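Local structure of ABC transporter, substrate binding protein (Agrobacterium tumefaciens, 3C9H) at residues A[113-116]-A[117-121]; A[220-224]-A[225-229]; A[301-304]-A[305-308]; A[337-340]-A[341-345]; A[346-349]-A[350-354]. The protein probably binds a solute in the periplasm for delivery to an ABC importer, and binds a magnesium ion. All coordinates share one frame; numbering follows the deposited sequence.

Interaction 1 (A[113-116]-A[117-121]); sequences LAMS and ARWPA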
loop_
_atom_site.group_PDB
_atom_site.type_symbol
_atom_site.label_atom_id
_atom_site.label_comp_id
_atom_site.label_asym_id
_atom_site.label_seq_id
_atom_site.Cartn_x
_atom_site.Cartn_y
_atom_site.Cartn_z
ATOM N N LEU A 113 -21.206 -1.163 10.861
ATOM C CA LEU A 113 -21.715 -0.253 9.840
ATOM C C LEU A 113 -22.664 -0.944 8.871
ATOM O O LEU A 113 -22.851 -2.159 8.913
ATOM C CB LEU A 113 -20.553 0.379 9.058
ATOM C CG LEU A 113 -19.581 1.233 9.883
ATOM C CD1 LEU A 113 -18.237 1.534 9.158
ATOM C CD2 LEU A 113 -20.287 2.496 10.297
ATOM N N ALA A 114 -23.222 -0.114 7.991
ATOM C CA ALA A 114 -24.148 -0.498 6.916
ATOM C C ALA A 114 -23.643 -1.663 6.076
ATOM O O ALA A 114 -24.317 -2.656 5.940
ATOM C CB ALA A 114 -24.386 0.727 6.008
ATOM N N MET A 115 -22.443 -1.527 5.518
ATOM C CA MET A 115 -21.891 -2.580 4.664
ATOM C C MET A 115 -21.117 -3.685 5.407
ATOM O O MET A 115 -20.551 -4.565 4.757
ATOM C CB MET A 115 -21.009 -1.956 3.571
ATOM C CG MET A 115 -21.781 -1.260 2.438
ATOM S SD MET A 115 -22.739 -2.441 1.435
ATOM C CE MET A 115 -21.451 -3.662 0.951
ATOM N N SER A 116 -21.093 -3.667 6.745
ATOM C CA SER A 116 -20.246 -4.607 7.498
ATOM C C SER A 116 -20.542 -6.083 7.226
ATOM O O SER A 116 -19.650 -6.848 6.864
ATOM C CB SER A 116 -20.312 -4.336 9.004
ATOM O OG SER A 116 -19.755 -3.080 9.317
ATOM N N ALA A 117 -21.798 -6.480 7.393
ATOM C CA ALA A 117 -22.154 -7.894 7.272
ATOM C C ALA A 117 -21.912 -8.438 5.848
ATOM O O ALA A 117 -21.537 -9.586 5.688
ATOM C CB ALA A 117 -23.599 -8.111 7.700
ATOM N N ARG A 118 -22.105 -7.602 4.834
ATOM C CA ARG A 118 -21.914 -8.012 3.437
ATOM C C ARG A 118 -20.517 -7.772 2.863
ATOM O O ARG A 118 -20.252 -8.120 1.707
ATOM C CB ARG A 118 -22.950 -7.314 2.580
ATOM C CG ARG A 118 -24.316 -7.926 2.833
ATOM C CD ARG A 118 -25.247 -7.583 1.780
ATOM N NE ARG A 118 -25.888 -6.340 2.090
ATOM C CZ ARG A 118 -27.167 -6.209 2.458
ATOM N NH1 ARG A 118 -27.984 -7.245 2.563
ATOM N NH2 ARG A 118 -27.631 -5.005 2.720
ATOM N N TRP A 119 -19.632 -7.189 3.668
ATOM C CA TRP A 119 -18.252 -6.946 3.248
ATOM C C TRP A 119 -17.585 -8.299 3.068
ATOM O O TRP A 119 -17.823 -9.196 3.867
ATOM C CB TRP A 119 -17.501 -6.104 4.283
ATOM C CG TRP A 119 -16.343 -5.371 3.642
ATOM C CD1 TRP A 119 -15.034 -5.599 3.836
ATOM C CD2 TRP A 119 -16.443 -4.335 2.674
ATOM N NE1 TRP A 119 -14.279 -4.757 3.044
ATOM C CE2 TRP A 119 -15.126 -3.955 2.327
ATOM C CE3 TRP A 119 -17.510 -3.672 2.074
ATOM C CZ2 TRP A 119 -14.864 -2.970 1.396
ATOM C CZ3 TRP A 119 -17.240 -2.678 1.148
ATOM C CH2 TRP A 119 -15.940 -2.333 0.826
ATOM N N PRO A 120 -16.800 -8.479 1.989
ATOM C CA PRO A 120 -16.183 -9.791 1.805
ATOM C C PRO A 120 -15.498 -10.255 3.078
ATOM O O PRO A 120 -14.820 -9.463 3.740
ATOM C CB PRO A 120 -15.210 -9.545 0.660
ATOM C CG PRO A 120 -15.896 -8.493 -0.146
ATOM C CD PRO A 120 -16.452 -7.575 0.883
ATOM N N ALA A 121 -15.701 -11.521 3.429
ATOM C CA ALA A 121 -15.281 -12.059 4.719
ATOM C C ALA A 121 -13.765 -11.983 4.926
ATOM O O ALA A 121 -13.282 -11.675 6.029
ATOM C CB ALA A 121 -15.803 -13.517 4.876
HETATM O O HOH W 1 -23.830 -4.771 8.660
HETATM O O HOH W 2 -24.104 -5.302 5.021
HETATM O O HOH W 3 -18.190 -9.131 6.540
#
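The Met115 and Trp119 side chains cross at about a right angle. The Met115 methyl CE lies at the edge of the indole, near its plane, 4.1 Å from Trp119 CE3. Met115 reaches there as a bent chain: chi2 (-67°) and chi3 (-54°) both fold it back. Trp119 CG stands anti to its own backbone nitrogen (chi1 -156°), which swings the ring toward the methionine. The next residue, Pro120, sets CD over one indole face. Trp119 NE1 is hydrogen-bonded to Ala131 O, and this fixes the far side of the ring. Ser116 OG turns back along the chain and accepts from Leu113 N at 2.9 Å. It is also hydrogen-bonded to Tyr130 OH. The backbone closes with Trp119 N to Ser116 O at 3.2 Å; the donor sits above the carbonyl plane. One water bridges Leu113 O and Ala117 N, and a second bridges Ala114 O and Arg118 N. Met115 and Trp119 both also touch Met285 of helix 274-285. Two type I beta turns, Leu113 to Ser116 and Ser116 to Trp119, follow one another through the shared Ser116. They shape part of the loop between strands 108-109 and 124-125 of this solute-binding protein fold.

Interaction 2 (A[220-224]-A[225-229]); sequences LERVS and DGRFV
Arg222 O accepts a hydrogen bond from Phe228 N at 3.0 Å, with an N-H...O angle of 164°. Gly226 N donates to Val223 O at 3.1 Å. In both bonds the donor stands above the carbonyl plane, as the chain turns off the axis of helix 216-224. Val223 O also has a weak hydrogen bond with His142 ND1. Asp225 is the first residue to leave helical angles, and Gly226 follows with a positive phi of 80°. Asp225 OD1 accepts from the backbone N of Arg227, two residues on. This is an Asx turn, placed where the helix leads into strand 230-235. The same OD1 takes a nearly straight bond from Arg227 NE at 3.1 Å, through its syn lone pair and in the guanidinium plane. Arg227 NH2 forms a salt bridge with Asp225 OD2, though as a hydrogen bond it is weak. A water accepts from this NH2 and donates to Glu221 OE2. These bonds fix the rotation of the Arg227 guanidinium, and Arg222 CG sits over its centre, 3.5 Å from Arg227 CZ. Arg222 runs extended beside Phe228, with CB 3.4 Å from Phe228 CD2. Its NH1 donates to Ala218 O and, weakly, to Glu221 OE2 in a salt bridge. The two guanidinium planes are 27° apart, with Arg222 NE 4.0 Å from Arg227 NH1. The nearby carboxylates probably offset this pair of like charges. Phe228 O is buried without a hydrogen-bond partner; Val223 CA makes a CA-H...O contact to it at 3.5 Å.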
loop_
_atom_site.group_PDB
_atom_site.type_symbol
_atom_site.label_atom_id
_atom_site.label_comp_id
_atom_site.label_asym_id
_atom_site.label_seq_id
_atom_site.Cartn_x
_atom_site.Cartn_y
_atom_site.Cartn_z
ATOM N N LEU A 220 9.292 5.999 -8.544
ATOM C CA LEU A 220 8.622 6.346 -9.785
ATOM C C LEU A 220 9.200 7.595 -10.432
ATOM O O LEU A 220 9.459 7.585 -11.644
ATOM C CB LEU A 220 7.107 6.443 -9.580
ATOM C CG LEU A 220 6.429 5.074 -9.444
ATOM C CD1 LEU A 220 5.065 5.231 -8.817
ATOM C CD2 LEU A 220 6.335 4.342 -10.802
ATOM N N GLU A 221 9.461 8.643 -9.655
ATOM C CA GLU A 221 10.089 9.861 -10.238
ATOM C C GLU A 221 11.417 9.557 -10.914
ATOM O O GLU A 221 11.679 10.089 -11.978
ATOM C CB GLU A 221 10.194 11.063 -9.265
ATOM C CG GLU A 221 10.656 10.789 -7.881
ATOM C CD GLU A 221 10.273 11.907 -6.871
ATOM O OE1 GLU A 221 9.069 12.037 -6.480
ATOM O OE2 GLU A 221 11.206 12.619 -6.437
ATOM N N ARG A 222 12.208 8.659 -10.341
ATOM C CA ARG A 222 13.541 8.346 -10.846
ATOM C C ARG A 222 13.545 7.380 -12.050
ATOM O O ARG A 222 14.408 7.479 -12.938
ATOM C CB ARG A 222 14.425 7.840 -9.714
ATOM C CG ARG A 222 14.853 8.975 -8.742
ATOM C CD ARG A 222 15.332 8.443 -7.398
ATOM N NE ARG A 222 15.691 9.535 -6.491
ATOM C CZ ARG A 222 14.824 10.357 -5.906
ATOM N NH1 ARG A 222 13.507 10.223 -6.078
ATOM N NH2 ARG A 222 15.279 11.332 -5.121
ATOM N N VAL A 223 12.601 6.446 -12.064
ATOM C CA VAL A 223 12.357 5.586 -13.233
ATOM C C VAL A 223 11.809 6.430 -14.381
ATOM O O VAL A 223 12.213 6.237 -15.517
ATOM C CB VAL A 223 11.410 4.383 -12.903
ATOM C CG1 VAL A 223 11.010 3.589 -14.178
ATOM C CG2 VAL A 223 12.108 3.441 -11.880
ATOM N N SER A 224 10.957 7.403 -14.066
ATOM C CA SER A 224 10.258 8.214 -15.070
ATOM C C SER A 224 11.215 8.945 -15.985
ATOM O O SER A 224 10.996 9.007 -17.194
ATOM C CB SER A 224 9.345 9.255 -14.401
ATOM O OG SER A 224 8.367 9.723 -15.303
ATOM N N ASP A 225 12.273 9.498 -15.401
ATOM C CA ASP A 225 13.233 10.269 -16.161
ATOM C C ASP A 225 14.537 9.514 -16.390
ATOM O O ASP A 225 15.553 10.104 -16.700
ATOM C CB ASP A 225 13.496 11.617 -15.490
ATOM C CG ASP A 225 14.170 11.484 -14.158
ATOM O OD1 ASP A 225 14.682 10.397 -13.834
ATOM O OD2 ASP A 225 14.197 12.492 -13.436
ATOM N N GLY A 226 14.512 8.205 -16.200
ATOM C CA GLY A 226 15.615 7.371 -16.628
ATOM C C GLY A 226 16.810 7.325 -15.724
ATOM O O GLY A 226 17.759 6.651 -16.064
ATOM N N ARG A 227 16.781 7.996 -14.563
ATOM C CA ARG A 227 17.861 7.805 -13.578
ATOM C C ARG A 227 17.989 6.331 -13.189
ATOM O O ARG A 227 19.105 5.820 -13.006
ATOM C CB ARG A 227 17.643 8.655 -12.321
ATOM C CG ARG A 227 18.031 10.131 -12.489
ATOM C CD ARG A 227 17.657 10.954 -11.266
ATOM N NE ARG A 227 16.241 11.300 -11.298
ATOM C CZ ARG A 227 15.599 11.981 -10.352
ATOM N NH1 ARG A 227 16.225 12.374 -9.259
ATOM N NH2 ARG A 227 14.311 12.261 -10.504
ATOM N N PHE A 228 16.829 5.665 -13.092
ATOM C CA PHE A 228 16.728 4.243 -12.832
ATOM C C PHE A 228 16.084 3.571 -14.014
ATOM O O PHE A 228 15.206 4.134 -14.637
ATOM C CB PHE A 228 15.825 3.989 -11.615
ATOM C CG PHE A 228 16.392 4.483 -10.300
ATOM C CD1 PHE A 228 17.749 4.655 -10.104
ATOM C CD2 PHE A 228 15.538 4.699 -9.224
ATOM C CE1 PHE A 228 18.247 5.091 -8.878
ATOM C CE2 PHE A 228 16.032 5.135 -7.995
ATOM C CZ PHE A 228 17.389 5.330 -7.831
ATOM N N VAL A 229 16.498 2.346 -14.306
ATOM C CA VAL A 229 15.910 1.599 -15.422
ATOM C C VAL A 229 14.803 0.629 -14.967
ATOM O O VAL A 229 13.925 0.284 -15.743
ATOM C CB VAL A 229 16.998 0.847 -16.181
ATOM C CG1 VAL A 229 18.035 1.859 -16.716
ATOM C CG2 VAL A 229 17.646 -0.245 -15.312
HETATM O O HOH W 4 12.751 13.296 -8.322
#

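Interaction 3 (A[301-304]-A[305-308]); sequences AVSP and EVAG
A type I beta turn from Ser303 to Val306 shapes this loop between helices 287-296 and 312-319. Across the turn Val306 N donates to Ser303 O at 3.2 Å. The bond is nearly straight, with an N-H...O angle of 170°, but the donor stands above the carbonyl plane. The serine side chain adds a second bond inside the turn: Ser303 OG accepts from Glu305 N at 2.9 Å. Its chi1 of 164° places OG beside the carbonyl carbon, on the path of the following chain, and this brings it within range of that N-H. The Ser303 side chain and backbone thus bind two successive N-H groups, those of Glu305 and Val306. OG also lies against the Glu305 side chain, 3.3 Å from CB. A water lies 2.6 Å from Ser303 O and 3.1 Å from Val306 O, the carbonyls of the first and last turn residues. It has more acceptors in reach than protons, and may not serve both at once. The apolar contacts are looser. The two Val306 methyls divide the work: CG1 approaches Ala301 CB at 4.1 Å, while CG2 approaches Ser303 CB at 4.0 Å. Pro304 occupies the second position of the turn, where its ring suits the local phi of -69°. Ala301, Ser303 and Val306 pack on Gln290 of helix 287-296, and Glu305 touches Lys287 of the same helix. Val302 and Ser303 touch Trp119. Backbone hydrogen bonds of Ala301 with Asn310 and Ala312 tie the loop to the start of helix 312-319, and Gly308 O is hydrogen-bonded to Thr311 OG1 and Thr314 OG1.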
loop_
_atom_site.group_PDB
_atom_site.type_symbol
_atom_site.label_atom_id
_atom_site.label_comp_id
_atom_site.label_asym_id
_atom_site.label_seq_id
_atom_site.Cartn_x
_atom_site.Cartn_y
_atom_site.Cartn_z
ATOM N N ALA A 301 -11.235 -1.918 -6.495
ATOM C CA ALA A 301 -12.234 -1.937 -5.427
ATOM C C ALA A 301 -12.450 -3.352 -4.868
ATOM O O ALA A 301 -12.273 -4.356 -5.575
ATOM C CB ALA A 301 -13.576 -1.366 -5.954
ATOM N N VAL A 302 -12.832 -3.399 -3.601
ATOM C CA VAL A 302 -13.220 -4.624 -2.893
ATOM C C VAL A 302 -14.763 -4.751 -2.733
ATOM O O VAL A 302 -15.265 -5.851 -2.511
ATOM C CB VAL A 302 -12.506 -4.674 -1.511
ATOM C CG1 VAL A 302 -13.059 -5.770 -0.611
ATOM C CG2 VAL A 302 -11.010 -4.862 -1.704
ATOM N N SER A 303 -15.516 -3.655 -2.867
ATOM C CA SER A 303 -16.957 -3.687 -2.583
ATOM C C SER A 303 -17.676 -4.654 -3.513
ATOM O O SER A 303 -17.467 -4.595 -4.718
ATOM C CB SER A 303 -17.617 -2.321 -2.756
ATOM O OG SER A 303 -19.039 -2.490 -2.833
ATOM N N PRO A 304 -18.565 -5.507 -2.959
ATOM C CA PRO A 304 -19.316 -6.396 -3.835
ATOM C C PRO A 304 -20.343 -5.630 -4.702
ATOM O O PRO A 304 -20.935 -6.208 -5.613
ATOM C CB PRO A 304 -19.995 -7.366 -2.854
ATOM C CG PRO A 304 -20.120 -6.624 -1.570
ATOM C CD PRO A 304 -18.946 -5.661 -1.535
ATOM N N GLU A 305 -20.546 -4.349 -4.421
ATOM C CA GLU A 305 -21.414 -3.494 -5.226
ATOM C C GLU A 305 -20.769 -2.861 -6.453
ATOM O O GLU A 305 -21.472 -2.230 -7.242
ATOM C CB GLU A 305 -21.947 -2.358 -4.367
ATOM C CG GLU A 305 -22.733 -2.814 -3.175
ATOM C CD GLU A 305 -23.356 -1.635 -2.468
ATOM O OE1 GLU A 305 -22.617 -0.855 -1.800
ATOM O OE2 GLU A 305 -24.579 -1.466 -2.614
ATOM N N VAL A 306 -19.456 -2.995 -6.620
ATOM C CA VAL A 306 -18.762 -2.349 -7.735
ATOM C C VAL A 306 -18.312 -3.385 -8.791
ATOM O O VAL A 306 -17.692 -4.400 -8.466
ATOM C CB VAL A 306 -17.595 -1.466 -7.210
ATOM C CG1 VAL A 306 -16.832 -0.768 -8.360
ATOM C CG2 VAL A 306 -18.136 -0.441 -6.199
ATOM N N ALA A 307 -18.682 -3.122 -10.047
ATOM C CA ALA A 307 -18.369 -3.992 -11.195
ATOM C C ALA A 307 -17.346 -3.312 -12.079
ATOM O O ALA A 307 -17.187 -2.104 -12.019
ATOM C CB ALA A 307 -19.639 -4.295 -12.011
ATOM N N GLY A 308 -16.635 -4.100 -12.876
ATOM C CA GLY A 308 -15.688 -3.561 -13.855
ATOM C C GLY A 308 -14.312 -4.168 -13.704
ATOM O O GLY A 308 -14.111 -5.080 -12.903
HETATM O O HOH W 5 -15.426 -4.589 -6.353
#

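Interaction 4 (A[337-340]-A[341-345]); sequences DQVK and RSRLI
The backbone here is the first turns of helix 338-353, with i to i+4 hydrogen bonds from Arg341 N to Asp337 O (2.7 Å), Ser342 N to Gln338 O, Arg343 N to Val339 O and Leu344 N to Lys340 O. Asp337 is the N-cap. Its chi1 of 70° sets CG between its backbone nitrogen and carbonyl carbon, and OD1 turns back over the helix start. There OD1 accepts from Lys340 N at 2.7 Å in a nearly straight bond (174°). On one side of the helix Val339 and Arg343 run alongside each other and point the same way. The Arg343 chain bends at chi2 (-71°), which lays its guanidinium beside the valine. Val339 CG1 then lies over one face of that group, toward its rim, 3.7 Å from NH1. Arg343 CG also rests on Val339 O at 3.1 Å. Arg341 leads the other way, extended from CG to NE. Its CB packs on Gln338 O at 3.3 Å, while its end forms a salt bridge through NH1 with Asp97 and a cation-pi contact with Phe185. Leu344 packs on Phe185 of helix 183-194. The cap supplies an acceptor to a first-turn N-H that has no earlier helical carbonyl to use. The negative Asp337 carboxylate probably also interacts favourably with the positive end of the helix dipole.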
loop_
_atom_site.group_PDB
_atom_site.type_symbol
_atom_site.label_atom_id
_atom_site.label_comp_id
_atom_site.label_asym_id
_atom_site.label_seq_id
_atom_site.Cartn_x
_atom_site.Cartn_y
_atom_site.Cartn_z
ATOM N N ASP A 337 5.518 -12.043 13.758
ATOM C CA ASP A 337 5.653 -11.401 15.044
ATOM C C ASP A 337 6.864 -10.453 15.078
ATOM O O ASP A 337 7.733 -10.508 14.209
ATOM C CB ASP A 337 5.717 -12.457 16.161
ATOM C CG ASP A 337 7.005 -13.259 16.167
ATOM O OD1 ASP A 337 8.091 -12.694 15.946
ATOM O OD2 ASP A 337 6.939 -14.468 16.478
ATOM N N GLN A 338 6.920 -9.616 16.112
ATOM C CA GLN A 338 7.924 -8.543 16.218
ATOM C C GLN A 338 9.366 -9.044 16.088
ATOM O O GLN A 338 10.196 -8.402 15.418
ATOM C CB GLN A 338 7.756 -7.771 17.547
ATOM C CG GLN A 338 6.413 -7.041 17.654
ATOM C CD GLN A 338 6.063 -6.657 19.078
ATOM O OE1 GLN A 338 6.870 -6.038 19.781
ATOM N NE2 GLN A 338 4.851 -7.005 19.509
ATOM N N VAL A 339 9.669 -10.176 16.722
ATOM C CA VAL A 339 11.028 -10.687 16.724
ATOM C C VAL A 339 11.382 -11.289 15.371
ATOM O O VAL A 339 12.480 -11.085 14.881
ATOM C CB VAL A 339 11.260 -11.724 17.837
ATOM C CG1 VAL A 339 12.674 -12.289 17.767
ATOM C CG2 VAL A 339 11.008 -11.110 19.201
ATOM N N LYS A 340 10.458 -12.036 14.773
ATOM C CA LYS A 340 10.650 -12.548 13.406
ATOM C C LYS A 340 10.730 -11.415 12.399
ATOM O O LYS A 340 11.476 -11.505 11.450
ATOM C CB LYS A 340 9.531 -13.484 13.000
ATOM C CG LYS A 340 9.576 -14.788 13.704
ATOM C CD LYS A 340 8.457 -15.665 13.250
ATOM C CE LYS A 340 8.830 -17.143 13.360
ATOM N NZ LYS A 340 7.760 -17.963 12.704
ATOM N N ARG A 341 9.951 -10.361 12.620
ATOM C CA ARG A 341 10.034 -9.156 11.829
ATOM C C ARG A 341 11.454 -8.619 11.830
ATOM O O ARG A 341 12.027 -8.349 10.766
ATOM C CB ARG A 341 9.052 -8.094 12.351
ATOM C CG ARG A 341 8.889 -6.881 11.436
ATOM C CD ARG A 341 8.407 -5.621 12.170
ATOM N NE ARG A 341 8.137 -4.542 11.212
ATOM C CZ ARG A 341 7.054 -4.488 10.441
ATOM N NH1 ARG A 341 6.120 -5.435 10.538
ATOM N NH2 ARG A 341 6.909 -3.485 9.568
ATOM N N SER A 342 12.022 -8.475 13.029
ATOM C CA SER A 342 13.385 -7.968 13.211
ATOM C C SER A 342 14.413 -8.879 12.576
ATOM O O SER A 342 15.378 -8.404 12.007
ATOM C CB SER A 342 13.735 -7.818 14.701
ATOM O OG SER A 342 13.082 -6.708 15.256
ATOM N N ARG A 343 14.200 -10.181 12.668
ATOM C CA ARG A 343 15.135 -11.127 12.085
ATOM C C ARG A 343 15.141 -11.035 10.552
ATOM O O ARG A 343 16.202 -11.046 9.935
ATOM C CB ARG A 343 14.815 -12.540 12.564
ATOM C CG ARG A 343 14.978 -12.728 14.101
ATOM C CD ARG A 343 16.447 -12.704 14.527
ATOM N NE ARG A 343 16.693 -13.026 15.944
ATOM C CZ ARG A 343 16.507 -12.191 16.969
ATOM N NH1 ARG A 343 16.015 -10.963 16.766
ATOM N NH2 ARG A 343 16.803 -12.586 18.212
ATOM N N LEU A 344 13.961 -10.929 9.939
ATOM C CA LEU A 344 13.859 -10.836 8.485
ATOM C C LEU A 344 14.532 -9.575 7.938
ATOM O O LEU A 344 15.110 -9.597 6.857
ATOM C CB LEU A 344 12.394 -10.857 8.056
ATOM C CG LEU A 344 12.132 -10.750 6.550
ATOM C CD1 LEU A 344 12.718 -11.952 5.817
ATOM C CD2 LEU A 344 10.649 -10.635 6.287
ATOM N N ILE A 345 14.447 -8.485 8.686
ATOM C CA ILE A 345 15.068 -7.232 8.301
ATOM C C ILE A 345 16.608 -7.314 8.343
ATOM O O ILE A 345 17.293 -6.790 7.458
ATOM C CB ILE A 345 14.511 -6.045 9.147
ATOM C CG1 ILE A 345 13.059 -5.742 8.736
ATOM C CG2 ILE A 345 15.364 -4.809 8.965
ATOM C CD1 ILE A 345 12.357 -4.595 9.523
#

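Interaction 5 (A[346-349]-A[350-354]); sequences ERWN and EALRS
Leu352 CD1 sits over the six-membered ring of Trp348, in a CH-pi contact 3.5 Å from its centroid and 9° off the ring normal. The ring atom nearest to Leu352 CD1 is Trp348 CH2, also at 3.5 Å. Trp348 CG lies anti to the backbone nitrogen (chi1 -180°), and Leu352 CG lies beside its own nitrogen. With these torsions the two side chains, one helical turn apart, meet at a slant, the leucine methyl over the indole. A second pair, Asn349 and Arg353, runs side by side. Asn349 CB lies over the centre of the Arg353 guanidinium, 3.9 Å from CZ. Behind these contacts are the backbone bonds of helix 338-353. Leu352 N donates to Trp348 O at 3.1 Å and Ala351 N to Arg347 O at 2.9 Å. Arg353 N to Asn349 O is weak at 3.3 Å. Ser354 OG donates to Ala351 O at 3.0 Å and is hydrogen-bonded to Lys203 NZ. Farther out, Trp348, Ala351 and Leu352 all touch Ile202 of helix 198-207, Trp348 also meets Met188, and Arg347 makes a cation-pi contact with Trp199. One flank of the helix is thus held by apolar and aromatic packing, while the charge of the exposed Arg353 probably faces solvent in part.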
loop_
_atom_site.group_PDB
_atom_site.type_symbol
_atom_site.label_atom_id
_atom_site.label_comp_id
_atom_site.label_asym_id
_atom_site.label_seq_id
_atom_site.Cartn_x
_atom_site.Cartn_y
_atom_site.Cartn_z
ATOM N N GLU A 346 17.163 -7.984 9.346
ATOM C CA GLU A 346 18.613 -8.105 9.396
ATOM C C GLU A 346 19.140 -9.100 8.342
ATOM O O GLU A 346 20.212 -8.896 7.784
ATOM C CB GLU A 346 19.123 -8.394 10.824
ATOM C CG GLU A 346 18.755 -9.734 11.453
ATOM C CD GLU A 346 19.414 -9.923 12.843
ATOM O OE1 GLU A 346 20.418 -9.212 13.145
ATOM O OE2 GLU A 346 18.932 -10.779 13.631
ATOM N N ARG A 347 18.389 -10.152 8.056
ATOM C CA ARG A 347 18.697 -11.040 6.927
ATOM C C ARG A 347 18.694 -10.306 5.552
ATOM O O ARG A 347 19.546 -10.531 4.693
ATOM C CB ARG A 347 17.687 -12.182 6.916
ATOM C CG ARG A 347 18.033 -13.312 5.978
ATOM C CD ARG A 347 17.199 -14.560 6.262
ATOM N NE ARG A 347 17.633 -15.692 5.433
ATOM C CZ ARG A 347 16.879 -16.738 5.101
ATOM N NH1 ARG A 347 15.616 -16.833 5.498
ATOM N NH2 ARG A 347 17.392 -17.692 4.344
ATOM N N TRP A 348 17.719 -9.428 5.357
ATOM C CA TRP A 348 17.610 -8.647 4.135
ATOM C C TRP A 348 18.812 -7.709 3.967
ATOM O O TRP A 348 19.377 -7.621 2.888
ATOM C CB TRP A 348 16.282 -7.904 4.182
ATOM C CG TRP A 348 15.943 -7.034 3.035
ATOM C CD1 TRP A 348 15.323 -7.399 1.855
ATOM C CD2 TRP A 348 16.119 -5.632 2.978
ATOM N NE1 TRP A 348 15.124 -6.284 1.063
ATOM C CE2 TRP A 348 15.599 -5.188 1.734
ATOM C CE3 TRP A 348 16.666 -4.694 3.857
ATOM C CZ2 TRP A 348 15.627 -3.857 1.354
ATOM C CZ3 TRP A 348 16.689 -3.384 3.476
ATOM C CH2 TRP A 348 16.165 -2.970 2.234
ATOM N N ASN A 349 19.221 -7.041 5.041
ATOM C CA ASN A 349 20.434 -6.210 5.025
ATOM C C ASN A 349 21.677 -7.044 4.762
ATOM O O ASN A 349 22.594 -6.596 4.103
ATOM C CB ASN A 349 20.617 -5.473 6.353
ATOM C CG ASN A 349 19.648 -4.335 6.527
ATOM O OD1 ASN A 349 18.975 -4.235 7.561
ATOM N ND2 ASN A 349 19.549 -3.470 5.519
ATOM N N GLU A 350 21.685 -8.260 5.294
ATOM C CA GLU A 350 22.787 -9.210 5.139
ATOM C C GLU A 350 22.928 -9.664 3.681
ATOM O O GLU A 350 24.039 -9.733 3.165
ATOM C CB GLU A 350 22.575 -10.373 6.140
ATOM C CG GLU A 350 23.093 -11.775 5.807
ATOM C CD GLU A 350 22.645 -12.825 6.878
ATOM O OE1 GLU A 350 22.391 -12.447 8.054
ATOM O OE2 GLU A 350 22.526 -14.026 6.541
ATOM N N ALA A 351 21.805 -9.921 3.010
ATOM C CA ALA A 351 21.797 -10.296 1.585
ATOM C C ALA A 351 22.203 -9.161 0.643
ATOM O O ALA A 351 22.897 -9.396 -0.337
ATOM C CB ALA A 351 20.419 -10.832 1.179
ATOM N N LEU A 352 21.754 -7.942 0.928
ATOM C CA LEU A 352 22.072 -6.779 0.094
ATOM C C LEU A 352 23.555 -6.424 0.141
ATOM O O LEU A 352 24.057 -5.786 -0.779
ATOM C CB LEU A 352 21.266 -5.552 0.526
ATOM C CG LEU A 352 19.762 -5.523 0.235
ATOM C CD1 LEU A 352 19.151 -4.294 0.849
ATOM C CD2 LEU A 352 19.502 -5.551 -1.268
ATOM N N ARG A 353 24.234 -6.831 1.216
ATOM C CA ARG A 353 25.661 -6.549 1.432
ATOM C C ARG A 353 26.588 -7.712 1.069
ATOM O O ARG A 353 27.741 -7.489 0.714
ATOM C CB ARG A 353 25.881 -6.090 2.878
ATOM C CG ARG A 353 25.333 -4.679 3.094
ATOM C CD ARG A 353 24.976 -4.354 4.543
ATOM N NE ARG A 353 23.855 -3.394 4.636
ATOM C CZ ARG A 353 23.442 -2.805 5.766
ATOM N NH1 ARG A 353 24.052 -3.049 6.932
ATOM N NH2 ARG A 353 22.414 -1.954 5.736
ATOM N N SER A 354 26.088 -8.943 1.120
ATOM C CA SER A 354 26.893 -10.126 0.753
ATOM C C SER A 354 27.356 -10.084 -0.712
ATOM O O SER A 354 26.720 -9.448 -1.569
ATOM C CB SER A 354 26.106 -11.419 1.010
ATOM O OG SER A 354 24.981 -11.522 0.144
#

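How the interactions relate
Interactions 1 and 3 form one neighbourhood, with centres 13 Å apart. Pro120 CG meets Val302 O at 3.6 Å, Met115 SD meets Glu305 OE1 at 3.6 Å, and Trp119 CH2 meets Ser303 CA at 3.8 Å. Interactions 4 and 5 are successive parts of helix 338-353, with centres 14 Å apart. Interaction 2 stands alone. Its nearest neighbour is interaction 5, about 13 Å away between nearest atoms, and its centre is 41 Å from that of interaction 1, across the chain's centre. It is also the one near the magnesium site of Ser41 and Asp43: the Glu221 side chain is about 8 Å from that of Asp43 and about 11 Å from the ion.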